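Long-range contact in glutathione S-transferase family protein (Populus trichocarpa, PDB 5F06), which probably catalyses the conjugation of glutathione to electrophilic compounds, as a Phi-class glutathione transferase, and binds glutathione: residues A[99-103]-A[164-169]. Numbering follows the deposited sequence.
Sequences WTEVE and LADLHH
Glu-103 reaches from helix 90-120 across to His-168 and His-169, and its aliphatic part and carboxylate do separate jobs. The CG methylene sits over one face of the His-169 imidazole, 3.5 Å from the ring centroid and 15° off the normal, a CH-pi contact. Two hydrogen bonds fix the rotation of that ring: ND1 donates to Ala-165 O at 2.7 Å, in the ring plane though bent (132° at the hydrogen), and NE2 pairs with Tyr-147 OH.

With CG anti to the backbone N (chi1 -171°) and the chain bent at chi2, the carboxylate turns past this ring toward His-168, where Glu-103 OE1 lies 3.6 Å from His-168 CB. No direct hydrogen bond joins the segments; a water bridges them instead, donating to Glu-103 OE1 at 2.6 Å and to Thr-100 O, and meeting His-168 ND1 at 2.7 Å in the plane of the imidazole. His-168 NE2 is hydrogen-bonded to Thr-70 OG1.

Thr-100 supplies the close backbone approach, its CA 4.4 Å from that of Ala-165. Its CG2 methyl rests 3.6 Å from Ala-165 CA, while OG1 is hydrogen-bonded to Lys-97 O, earlier in the same helix.

The contact thus joins helix 90-120 to segment 164-169 in the all-helical C-terminal domain of the GST fold. OE1 of Glu-103 also forms a salt bridge with the glutathione-binding Arg-67, whose positive charge would probably favour an ionised carboxylate. Glu-103 is thus a second-shell residue of the glutathione site, and His-168, through the water, and His-169, packed against CG, are consistent with holding it in position for Arg-67.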
loop_
_atom_site.group_PDB
_atom_site.type_symbol
_atom_site.label_atom_id
_atom_site.label_comp_id
_atom_site.label_asym_id
_atom_site.label_seq_id
_atom_site.Cartn_x
_atom_site.Cartn_y
_atom_site.Cartn_z
ATOM N N TRP A 99 -2.287 7.026 -7.408
ATOM C CA TRP A 99 -2.039 7.928 -6.299
ATOM C C TRP A 99 -2.475 7.362 -4.949
ATOM O O TRP A 99 -1.998 7.839 -3.920
ATOM C CB TRP A 99 -2.698 9.278 -6.587
ATOM C CG TRP A 99 -1.942 9.972 -7.676
ATOM C CD1 TRP A 99 -2.212 9.935 -9.013
ATOM C CD2 TRP A 99 -0.752 10.759 -7.528
ATOM N NE1 TRP A 99 -1.272 10.661 -9.704
ATOM C CE2 TRP A 99 -0.368 11.178 -8.818
ATOM C CE3 TRP A 99 0.017 11.155 -6.431
ATOM C CZ2 TRP A 99 0.750 11.978 -9.037
ATOM C CZ3 TRP A 99 1.129 11.947 -6.653
ATOM C CH2 TRP A 99 1.486 12.349 -7.945
ATOM N N THR A 100 -3.322 6.331 -4.934
ATOM C CA THR A 100 -3.550 5.604 -3.681
ATOM C C THR A 100 -2.306 4.794 -3.345
ATOM O O THR A 100 -1.976 4.620 -2.170
ATOM C CB THR A 100 -4.778 4.653 -3.712
ATOM O OG1 THR A 100 -4.652 3.695 -4.770
ATOM C CG2 THR A 100 -6.078 5.438 -3.872
ATOM N N GLU A 101 -1.609 4.307 -4.370
ATOM C CA GLU A 101 -0.379 3.561 -4.143
ATOM C C GLU A 101 0.727 4.509 -3.705
ATOM O O GLU A 101 1.571 4.137 -2.901
ATOM C CB GLU A 101 0.051 2.790 -5.390
ATOM C CG GLU A 101 -0.746 1.524 -5.625
ATOM C CD GLU A 101 -0.609 0.533 -4.483
ATOM O OE1 GLU A 101 0.532 0.304 -4.027
ATOM O OE2 GLU A 101 -1.642 -0.009 -4.037
ATOM N N VAL A 102 0.713 5.732 -4.223
ATOM C CA VAL A 102 1.669 6.747 -3.796
ATOM C C VAL A 102 1.483 7.034 -2.307
ATOM O O VAL A 102 2.454 7.154 -1.566
ATOM C CB VAL A 102 1.523 8.051 -4.613
ATOM C CG1 VAL A 102 2.285 9.208 -3.961
ATOM C CG2 VAL A 102 2.007 7.833 -6.033
ATOM N N GLU A 103 0.231 7.133 -1.872
ATOM C CA GLU A 103 -0.056 7.374 -0.460
ATOM C C GLU A 103 0.455 6.227 0.408
ATOM O O GLU A 103 1.032 6.453 1.476
ATOM C CB GLU A 103 -1.556 7.576 -0.243
ATOM C CG GLU A 103 -1.933 8.056 1.165
ATOM C CD GLU A 103 -2.097 6.927 2.170
ATOM O OE1 GLU A 103 -2.497 5.813 1.762
ATOM O OE2 GLU A 103 -1.837 7.156 3.374
ATOM N N LEU A 164 -10.496 8.711 -3.803
ATOM C CA LEU A 164 -10.010 7.899 -2.693
ATOM C C LEU A 164 -8.543 8.199 -2.384
ATOM O O LEU A 164 -8.108 8.090 -1.236
ATOM C CB LEU A 164 -10.190 6.413 -3.013
ATOM C CG LEU A 164 -9.925 5.448 -1.858
ATOM C CD1 LEU A 164 -10.980 5.595 -0.766
ATOM C CD2 LEU A 164 -9.878 4.020 -2.384
ATOM N N ALA A 165 -7.788 8.579 -3.414
ATOM C CA ALA A 165 -6.380 8.934 -3.254
ATOM C C ALA A 165 -6.208 10.071 -2.254
ATOM O O ALA A 165 -5.408 9.969 -1.326
ATOM C CB ALA A 165 -5.769 9.315 -4.600
ATOM N N ASP A 166 -6.955 11.156 -2.443
ATOM C CA ASP A 166 -6.889 12.287 -1.525
ATOM C C ASP A 166 -7.378 11.884 -0.138
ATOM O O ASP A 166 -6.740 12.192 0.871
ATOM C CB ASP A 166 -7.720 13.456 -2.050
ATOM C CG ASP A 166 -7.453 13.749 -3.508
ATOM O OD1 ASP A 166 -6.477 14.473 -3.808
ATOM O OD2 ASP A 166 -8.227 13.247 -4.353
ATOM N N LEU A 167 -8.513 11.192 -0.107
ATOM C CA LEU A 167 -9.157 10.794 1.141
ATOM C C LEU A 167 -8.201 10.083 2.091
ATOM O O LEU A 167 -8.191 10.357 3.297
ATOM C CB LEU A 167 -10.359 9.889 0.842
ATOM C CG LEU A 167 -11.201 9.457 2.049
ATOM C CD1 LEU A 167 -12.658 9.299 1.649
ATOM C CD2 LEU A 167 -10.687 8.164 2.688
ATOM N N HIS A 168 -7.395 9.171 1.555
ATOM C CA HIS A 168 -6.513 8.378 2.399
ATOM C C HIS A 168 -5.500 9.235 3.155
ATOM O O HIS A 168 -4.950 8.788 4.157
ATOM C CB HIS A 168 -5.786 7.317 1.570
ATOM C CG HIS A 168 -6.646 6.149 1.215
ATOM N ND1 HIS A 168 -6.235 5.154 0.356
ATOM C CD2 HIS A 168 -7.899 5.814 1.610
ATOM C CE1 HIS A 168 -7.199 4.257 0.231
ATOM N NE2 HIS A 168 -8.218 4.633 0.982
ATOM N N HIS A 169 -5.280 10.464 2.690
ATOM C CA HIS A 169 -4.312 11.380 3.312
ATOM C C HIS A 169 -4.861 12.128 4.526
ATOM O O HIS A 169 -4.105 12.739 5.280
ATOM C CB HIS A 169 -3.840 12.429 2.304
ATOM C CG HIS A 169 -2.994 11.885 1.200
ATOM N ND1 HIS A 169 -3.520 11.207 0.122
ATOM C CD2 HIS A 169 -1.657 11.934 0.997
ATOM C CE1 HIS A 169 -2.544 10.856 -0.694
ATOM N NE2 HIS A 169 -1.402 11.288 -0.188
HETATM O O HOH W 1 -3.705 4.699 -0.293
#